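Local coordinates for chitin deacetylase 1 (Bombyx mori, PDB 5ZNT), which removes acetyl groups from the N-acetylglucosamine residues of chitin, using a zinc ion, to give chitosan and acetate, at residues I42-I53 with A74-N84. Residues are numbered along the deposited sequence; the frame is centred on the assembly and turned at random.
Sequences ITFDDAINNNNI and ATYFVSHKYTN. With ZN (zinc ion), chain C; NAG (2-acetamido-2-deoxy-beta-D-glucopyranose), chain B.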
ATOM      1  N   ILE A  42       1.947  -3.841  -6.289  1.00 15.31           N
ATOM      2  CA  ILE A  42       2.649  -2.606  -6.599  1.00 18.56           C
ATOM      3  C   ILE A  42       2.005  -1.476  -5.808  1.00 17.59           C
ATOM      4  O   ILE A  42       0.780  -1.325  -5.822  1.00 18.08           O
ATOM      5  CB  ILE A  42       2.569  -2.311  -8.101  1.00 18.85           C
ATOM      6  CG1 ILE A  42       3.245  -3.414  -8.918  1.00 19.53           C
ATOM      7  CG2 ILE A  42       3.161  -0.933  -8.406  1.00 17.14           C
ATOM      8  CD1 ILE A  42       2.860  -3.321 -10.409  1.00 20.84           C
ATOM      9  N   THR A  43       2.818  -0.678  -5.111  1.00 15.38           N
ATOM     10  CA  THR A  43       2.293   0.489  -4.408  1.00 13.54           C
ATOM     11  C   THR A  43       3.132   1.710  -4.746  1.00 16.67           C
ATOM     12  O   THR A  43       4.290   1.596  -5.161  1.00 17.06           O
ATOM     13  CB  THR A  43       2.253   0.299  -2.873  1.00 16.20           C
ATOM     14  OG1 THR A  43       3.585   0.382  -2.330  1.00 19.32           O
ATOM     15  CG2 THR A  43       1.641  -1.067  -2.488  1.00 16.27           C
ATOM     16  N   PHE A  44       2.525   2.890  -4.543  1.00 16.63           N
ATOM     17  CA  PHE A  44       3.180   4.183  -4.699  1.00 13.86           C
ATOM     18  C   PHE A  44       2.845   5.071  -3.509  1.00 21.32           C
ATOM     19  O   PHE A  44       1.669   5.201  -3.143  1.00 17.92           O
ATOM     20  CB  PHE A  44       2.735   4.864  -6.000  1.00 14.96           C
ATOM     21  CG  PHE A  44       3.074   4.075  -7.218  1.00 18.11           C
ATOM     22  CD1 PHE A  44       4.371   4.082  -7.718  1.00 20.16           C
ATOM     23  CD2 PHE A  44       2.108   3.293  -7.843  1.00 19.65           C
ATOM     24  CE1 PHE A  44       4.692   3.319  -8.840  1.00 21.68           C
ATOM     25  CE2 PHE A  44       2.428   2.546  -8.967  1.00 21.41           C
ATOM     26  CZ  PHE A  44       3.714   2.572  -9.464  1.00 18.76           C
ATOM     27  N   ASP A  45       3.857   5.696  -2.945  1.00 13.87           N
ATOM     28  CA  ASP A  45       3.594   6.581  -1.845  1.00 18.02           C
ATOM     29  C   ASP A  45       3.562   8.001  -2.350  1.00 23.75           C
ATOM     30  O   ASP A  45       3.973   8.322  -3.484  1.00 39.14           O
ATOM     31  CB  ASP A  45       4.564   6.333  -0.701  1.00 17.56           C
ATOM     32  CG  ASP A  45       4.355   4.995  -0.030  1.00 21.61           C
ATOM     33  OD1 ASP A  45       3.495   4.221  -0.499  1.00 20.85           O
ATOM     34  OD2 ASP A  45       5.068   4.720   0.964  1.00 22.81           O
ATOM     35  N   ASP A  46       3.062   8.823  -1.447  1.00 14.58           N
ATOM     36  CA  ASP A  46       3.123  10.263  -1.451  1.00 16.29           C
ATOM     37  C   ASP A  46       2.334  10.826  -2.621  1.00 29.07           C
ATOM     38  O   ASP A  46       1.678  10.122  -3.247  1.00 42.74           O
ATOM     39  CB  ASP A  46       4.552  10.867  -1.633  1.00 13.75           C
ATOM     40  CG  ASP A  46       5.630  10.336  -0.663  1.00 21.17           C
ATOM     41  OD1 ASP A  46       5.271   9.703   0.302  1.00 18.23           O
ATOM     42  OD2 ASP A  46       6.823  10.628  -0.963  1.00 22.87           O
ATOM     43  N   ALA A  47       2.383  12.117  -2.821  1.00 16.33           N
ATOM     44  CA  ALA A  47       1.422  12.864  -3.614  1.00 16.85           C
ATOM     45  C   ALA A  47       1.134  12.330  -5.010  1.00 19.29           C
ATOM     46  O   ALA A  47       1.955  11.763  -5.603  1.00 16.08           O
ATOM     47  CB  ALA A  47       1.779  14.339  -3.653  1.00 17.16           C
ATOM     48  N   ILE A  48      -0.067  12.557  -5.485  1.00 15.34           N
ATOM     49  CA  ILE A  48      -0.400  12.243  -6.836  1.00 15.59           C
ATOM     50  C   ILE A  48      -0.630  13.613  -7.478  1.00 18.35           C
ATOM     51  O   ILE A  48      -1.493  14.304  -7.089  1.00 18.37           O
ATOM     52  CB  ILE A  48      -1.658  11.391  -6.978  1.00 15.71           C
ATOM     53  CG1 ILE A  48      -1.443  10.032  -6.367  1.00 17.65           C
ATOM     54  CG2 ILE A  48      -2.041  11.315  -8.422  1.00 19.15           C
ATOM     55  CD1 ILE A  48      -2.586   9.125  -6.537  1.00 15.81           C
ATOM     56  N   ASN A  49       0.144  13.969  -8.475  1.00 17.70           N
ATOM     57  CA  ASN A  49      -0.004  15.282  -9.111  1.00 18.53           C
ATOM     58  C   ASN A  49       0.739  15.245 -10.436  1.00 18.64           C
ATOM     59  O   ASN A  49       1.168  14.179 -10.894  1.00 17.55           O
ATOM     60  CB  ASN A  49       0.485  16.420  -8.188  1.00 16.06           C
ATOM     61  CG  ASN A  49       1.941  16.270  -7.769  1.00 17.71           C
ATOM     62  OD1 ASN A  49       2.752  15.713  -8.491  1.00 19.29           O
ATOM     63  ND2 ASN A  49       2.283  16.811  -6.604  1.00 16.80           N
ATOM     64  N   ASN A  50       0.929  16.418 -11.053  1.00 17.31           N
ATOM     65  CA  ASN A  50       1.513  16.398 -12.383  1.00 23.21           C
ATOM     66  C   ASN A  50       2.990  15.999 -12.367  1.00 23.51           C
ATOM     67  O   ASN A  50       3.577  15.824 -13.439  1.00 22.50           O
ATOM     68  CB  ASN A  50       1.310  17.760 -13.075  1.00 25.55           C
ATOM     69  CG  ASN A  50      -0.025  17.844 -13.821  1.00 34.47           C
ATOM     70  OD1 ASN A  50      -0.675  16.821 -14.065  1.00 36.86           O
ATOM     71  ND2 ASN A  50      -0.429  19.058 -14.199  1.00 36.80           N
ATOM     72  N   ASN A  51       3.610  15.832 -11.196  1.00 19.42           N
ATOM     73  CA  ASN A  51       4.935  15.223 -11.190  1.00 21.51           C
ATOM     74  C   ASN A  51       4.904  13.761 -11.644  1.00 24.10           C
ATOM     75  O   ASN A  51       5.944  13.243 -12.068  1.00 20.34           O
ATOM     76  CB  ASN A  51       5.586  15.260  -9.799  1.00 21.27           C
ATOM     77  CG  ASN A  51       5.789  16.688  -9.244  1.00 25.75           C
ATOM     78  OD1 ASN A  51       5.523  17.685  -9.902  1.00 24.24           O
ATOM     79  ND2 ASN A  51       6.220  16.761  -7.998  1.00 23.09           N
ATOM     80  N   ASN A  52       3.762  13.074 -11.521  1.00 19.25           N
ATOM     81  CA  ASN A  52       3.724  11.632 -11.784  1.00 22.27           C
ATOM     82  C   ASN A  52       2.479  11.131 -12.521  1.00 22.88           C
ATOM     83  O   ASN A  52       2.421   9.940 -12.832  1.00 18.80           O
ATOM     84  CB  ASN A  52       3.873  10.850 -10.460  1.00 16.29           C
ATOM     85  CG  ASN A  52       2.972  11.394  -9.346  1.00 20.48           C
ATOM     86  OD1 ASN A  52       1.769  11.559  -9.526  1.00 16.64           O
ATOM     87  ND2 ASN A  52       3.564  11.672  -8.185  1.00 20.90           N
ATOM     88  N   ILE A  53       1.524  11.996 -12.873  1.00 22.80           N
ATOM     89  CA  ILE A  53       0.288  11.526 -13.500  1.00 25.63           C
ATOM     90  C   ILE A  53       0.590  10.854 -14.838  1.00 26.34           C
ATOM     91  O   ILE A  53       0.045   9.788 -15.150  1.00 27.59           O
ATOM     92  CB  ILE A  53      -0.718  12.693 -13.636  1.00 28.12           C
ATOM     93  CG1 ILE A  53      -1.393  12.979 -12.266  1.00 20.42           C
ATOM     94  CG2 ILE A  53      -1.757  12.379 -14.725  1.00 32.80           C
ATOM     95  CD1 ILE A  53      -2.018  14.433 -12.136  1.00 21.28           C
ATOM     96  N   ALA A  74      -2.961  -1.256  -8.839  1.00 21.59           N
ATOM     97  CA  ALA A  74      -1.972  -0.861  -7.843  1.00 17.19           C
ATOM     98  C   ALA A  74      -2.670  -0.141  -6.690  1.00 17.24           C
ATOM     99  O   ALA A  74      -3.868   0.151  -6.740  1.00 17.53           O
ATOM    100  CB  ALA A  74      -0.875   0.027  -8.480  1.00 16.23           C
ATOM    101  N   THR A  75      -1.913   0.127  -5.628  1.00 17.54           N
ATOM    102  CA  THR A  75      -2.410   0.799  -4.425  1.00 16.15           C
ATOM    103  C   THR A  75      -1.596   2.070  -4.212  1.00 18.50           C
ATOM    104  O   THR A  75      -0.375   2.026  -4.273  1.00 18.59           O
ATOM    105  CB  THR A  75      -2.283  -0.113  -3.190  1.00 17.69           C
ATOM    106  OG1 THR A  75      -2.949  -1.367  -3.436  1.00 17.56           O
ATOM    107  CG2 THR A  75      -2.899   0.542  -1.947  1.00 14.69           C
ATOM    108  N   TYR A  76      -2.269   3.192  -3.954  1.00 18.67           N
ATOM    109  CA  TYR A  76      -1.621   4.488  -3.788  1.00 17.63           C
ATOM    110  C   TYR A  76      -1.792   4.924  -2.342  1.00 15.25           C
ATOM    111  O   TYR A  76      -2.925   5.090  -1.878  1.00 15.74           O
ATOM    112  CB  TYR A  76      -2.227   5.537  -4.720  1.00 15.26           C
ATOM    113  CG  TYR A  76      -1.907   5.265  -6.171  1.00 15.87           C
ATOM    114  CD1 TYR A  76      -2.618   4.311  -6.889  1.00 14.39           C
ATOM    115  CD2 TYR A  76      -0.877   5.940  -6.813  1.00 14.94           C
ATOM    116  CE1 TYR A  76      -2.317   4.035  -8.217  1.00 17.32           C
ATOM    117  CE2 TYR A  76      -0.577   5.688  -8.156  1.00 20.62           C
ATOM    118  CZ  TYR A  76      -1.313   4.749  -8.847  1.00 22.10           C
ATOM    119  OH  TYR A  76      -1.016   4.496 -10.153  1.00 20.02           O
ATOM    120  N   PHE A  77      -0.679   5.048  -1.623  1.00 12.23           N
ATOM    121  CA  PHE A  77      -0.703   5.594  -0.266  1.00 14.24           C
ATOM    122  C   PHE A  77      -0.476   7.096  -0.392  1.00 16.85           C
ATOM    123  O   PHE A  77       0.650   7.554  -0.592  1.00 15.78           O
ATOM    124  CB  PHE A  77       0.346   4.916   0.617  1.00 17.50           C
ATOM    125  CG  PHE A  77      -0.000   3.486   0.946  1.00 16.64           C
ATOM    126  CD1 PHE A  77      -0.897   3.194   1.965  1.00 11.89           C
ATOM    127  CD2 PHE A  77       0.541   2.446   0.208  1.00 18.65           C
ATOM    128  CE1 PHE A  77      -1.238   1.872   2.248  1.00 17.21           C
ATOM    129  CE2 PHE A  77       0.209   1.132   0.496  1.00 18.25           C
ATOM    130  CZ  PHE A  77      -0.677   0.850   1.504  1.00 19.43           C
ATOM    131  N   VAL A  78      -1.552   7.862  -0.274  1.00 17.39           N
ATOM    132  CA  VAL A  78      -1.573   9.254  -0.720  1.00 14.41           C
ATOM    133  C   VAL A  78      -1.366  10.154   0.477  1.00 15.88           C
ATOM    134  O   VAL A  78      -2.059  10.009   1.489  1.00 14.52           O
ATOM    135  CB  VAL A  78      -2.901   9.578  -1.433  1.00 15.09           C
ATOM    136  CG1 VAL A  78      -2.925  11.064  -1.871  1.00 12.48           C
ATOM    137  CG2 VAL A  78      -3.064   8.647  -2.667  1.00 13.62           C
ATOM    138  N   SER A  79      -0.416  11.086   0.365  1.00 14.41           N
ATOM    139  CA  SER A  79      -0.246  12.160   1.332  1.00 15.55           C
ATOM    140  C   SER A  79      -0.855  13.442   0.762  1.00 13.06           C
ATOM    141  O   SER A  79      -0.956  13.602  -0.453  1.00 15.50           O
ATOM    142  CB  SER A  79       1.247  12.373   1.662  1.00 15.37           C
ATOM    143  OG  SER A  79       1.992  12.667   0.470  1.00 19.71           O
ATOM    144  N   HIS A  80      -1.226  14.375   1.655  1.00 14.45           N
ATOM    145  CA  HIS A  80      -2.090  15.498   1.264  1.00 13.31           C
ATOM    146  C   HIS A  80      -1.348  16.560   0.461  1.00 16.06           C
ATOM    147  O   HIS A  80      -1.835  17.006  -0.580  1.00 15.32           O
ATOM    148  CB  HIS A  80      -2.718  16.117   2.518  1.00 13.68           C
ATOM    149  CG  HIS A  80      -3.516  17.370   2.267  1.00 19.02           C
ATOM    150  ND1 HIS A  80      -4.459  17.478   1.260  1.00 14.95           N
ATOM    151  CD2 HIS A  80      -3.521  18.559   2.915  1.00 17.54           C
ATOM    152  CE1 HIS A  80      -5.014  18.681   1.307  1.00 15.89           C
ATOM    153  NE2 HIS A  80      -4.465  19.357   2.304  1.00 18.90           N
ATOM    154  N   LYS A  81      -0.187  17.030   0.943  1.00 17.43           N
ATOM    155  CA  LYS A  81       0.329  18.285   0.409  1.00 16.01           C
ATOM    156  C   LYS A  81       0.696  18.126  -1.057  1.00 16.33           C
ATOM    157  O   LYS A  81       1.397  17.182  -1.442  1.00 15.51           O
ATOM    158  CB  LYS A  81       1.545  18.779   1.219  1.00 18.92           C
ATOM    159  CG  LYS A  81       1.763  20.297   1.134  1.00 16.58           C
ATOM    160  CD  LYS A  81       3.045  20.706   1.936  1.00 18.71           C
ATOM    161  CE  LYS A  81       3.169  22.209   2.051  1.00 25.68           C
ATOM    162  NZ  LYS A  81       4.321  22.622   2.951  1.00 24.53           N
ATOM    163  N   TYR A  82       0.199  19.057  -1.881  1.00 14.53           N
ATOM    164  CA  TYR A  82       0.395  19.119  -3.327  1.00 14.70           C
ATOM    165  C   TYR A  82      -0.373  18.058  -4.100  1.00 18.68           C
ATOM    166  O   TYR A  82      -0.152  17.905  -5.302  1.00 18.13           O
ATOM    167  CB  TYR A  82       1.876  19.027  -3.717  1.00 16.43           C
ATOM    168  CG  TYR A  82       2.770  19.961  -2.919  1.00 21.07           C
ATOM    169  CD1 TYR A  82       2.568  21.351  -2.947  1.00 19.36           C
ATOM    170  CD2 TYR A  82       3.824  19.458  -2.153  1.00 16.43           C
ATOM    171  CE1 TYR A  82       3.415  22.217  -2.212  1.00 24.03           C
ATOM    172  CE2 TYR A  82       4.657  20.301  -1.423  1.00 20.32           C
ATOM    173  CZ  TYR A  82       4.459  21.675  -1.459  1.00 22.43           C
ATOM    174  OH  TYR A  82       5.298  22.497  -0.716  1.00 23.90           O
ATOM    175  N   THR A  83      -1.278  17.326  -3.468  1.00 15.54           N
ATOM    176  CA  THR A  83      -1.990  16.288  -4.192  1.00 14.85           C
ATOM    177  C   THR A  83      -3.101  16.897  -5.038  1.00 17.98           C
ATOM    178  O   THR A  83      -3.712  17.899  -4.660  1.00 16.89           O
ATOM    179  CB  THR A  83      -2.532  15.256  -3.214  1.00 17.20           C
ATOM    180  OG1 THR A  83      -1.451  14.392  -2.886  1.00 12.16           O
ATOM    181  CG2 THR A  83      -3.705  14.423  -3.792  1.00 12.90           C
ATOM    182  N   ASN A  84      -3.297  16.322  -6.216  1.00 16.27           N
ATOM    183  CA  ASN A  84      -4.355  16.699  -7.147  1.00 18.95           C
ATOM    184  C   ASN A  84      -5.506  15.723  -6.928  1.00 18.00           C
ATOM    185  O   ASN A  84      -5.403  14.546  -7.288  1.00 17.53           O
ATOM    186  CB  ASN A  84      -3.773  16.653  -8.552  1.00 19.33           C
ATOM    187  CG  ASN A  84      -4.788  16.855  -9.651  1.00 22.78           C
ATOM    188  OD1 ASN A  84      -6.002  16.667  -9.490  1.00 17.43           O
ATOM    189  ND2 ASN A  84      -4.271  17.242 -10.802  1.00 23.19           N
TER
HETATM  190 ZN    ZN C 601       6.088   8.978   2.134  1.00 21.15          ZN
HETATM  191  C1  NAG B   1      -5.082  17.428 -11.961  1.00 26.92           C
HETATM  192  C2  NAG B   1      -4.398  18.090 -13.140  1.00 31.97           C
HETATM  193  C3  NAG B   1      -5.371  18.159 -14.318  1.00 35.65           C
HETATM  194  C4  NAG B   1      -5.973  16.785 -14.607  1.00 40.16           C
HETATM  195  C5  NAG B   1      -6.478  16.131 -13.324  1.00 29.40           C
HETATM  196  C6  NAG B   1      -6.901  14.692 -13.510  1.00 30.56           C
HETATM  197  C7  NAG B   1      -2.750  19.635 -12.153  1.00 34.16           C
HETATM  198  C8  NAG B   1      -2.363  21.076 -11.995  1.00 36.63           C
HETATM  199  N2  NAG B   1      -3.881  19.411 -12.827  1.00 29.39           N
HETATM  200  O3  NAG B   1      -4.659  18.668 -15.436  1.00 45.62           O
HETATM  201  O4  NAG B   1      -7.178  16.905 -15.353  1.00 57.53           O
HETATM  202  O5  NAG B   1      -5.461  16.144 -12.319  1.00 25.70           O
HETATM  203  O6  NAG B   1      -5.860  13.932 -14.106  1.00 37.57           O
HETATM  204  O7  NAG B   1      -2.081  18.714 -11.661  1.00 34.35           O
HETATM  205  O   HOH W   1      -1.101  -3.027  -4.793  1.00 15.93           O
HETATM  206  O   HOH W   2       6.782   6.850   1.620  1.00 21.97           O
HETATM  207  O   HOH W   3       7.996   9.580   1.347  1.00 21.25           O
HETATM  208  O   HOH W   4       7.225   7.816   3.766  1.00 24.53           O
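The rings of Phe-44 and Tyr-76 lie side by side, their planes 30° apart but slid so far that they barely overlap. Phe-44 CD2 touches Tyr-76 CE2 at 3.6 Å. Ile-48 CD1 approaches the Tyr-76 ring obliquely at CD2 and also packs on Val-78 CG2. Phe-77 lies on the other face of the sheet. Thr-43 CG2 reaches the edge of the Phe-77 ring, near its plane. The Asp-45 carboxylate, turned 81° from that ring, sets OD1 3.4 Å from Phe-77 CB. Arg-146 forms a salt bridge with this OD1 and a hydrogen bond with Thr-43 OG1. Lys-81 CG lies over the centre of one face of the Tyr-82 ring. Between the strands, Phe-44 N donates to Thr-75 O, and Phe-77 N to Phe-44 O at 2.8 Å.

Past the strands, Asn-84 N donates almost straight to Ile-48 O at 2.8 Å. Asn-49 CG sits between its backbone N and carbonyl carbon (chi1 58°). From there ND2 donates to Tyr-82 O at 3.0 Å, above the carbonyl plane, while OD1 accepts from Asn-51 N in an Asx turn. A leucine in place of Asn-49 would probably leave Tyr-82 O without this donor and the turn at Asn-51 without its acceptor. Asn-84 ND2 carries the N-linked sugar, beside Ile-53 CD1.

Asp-46 OD1 binds zinc at 2.1 Å, with His-101 and His-105 completing the protein ligands. Asp-45 OD2 accepts from a zinc-bound water at 2.8 Å. Strand 38-45, helix 53-59 and strand 75-78 form a parallel beta-alpha-beta unit, with the Asp-His-His zinc site of the CE4 deacetylase domain at the C-terminal end of strand 38-45.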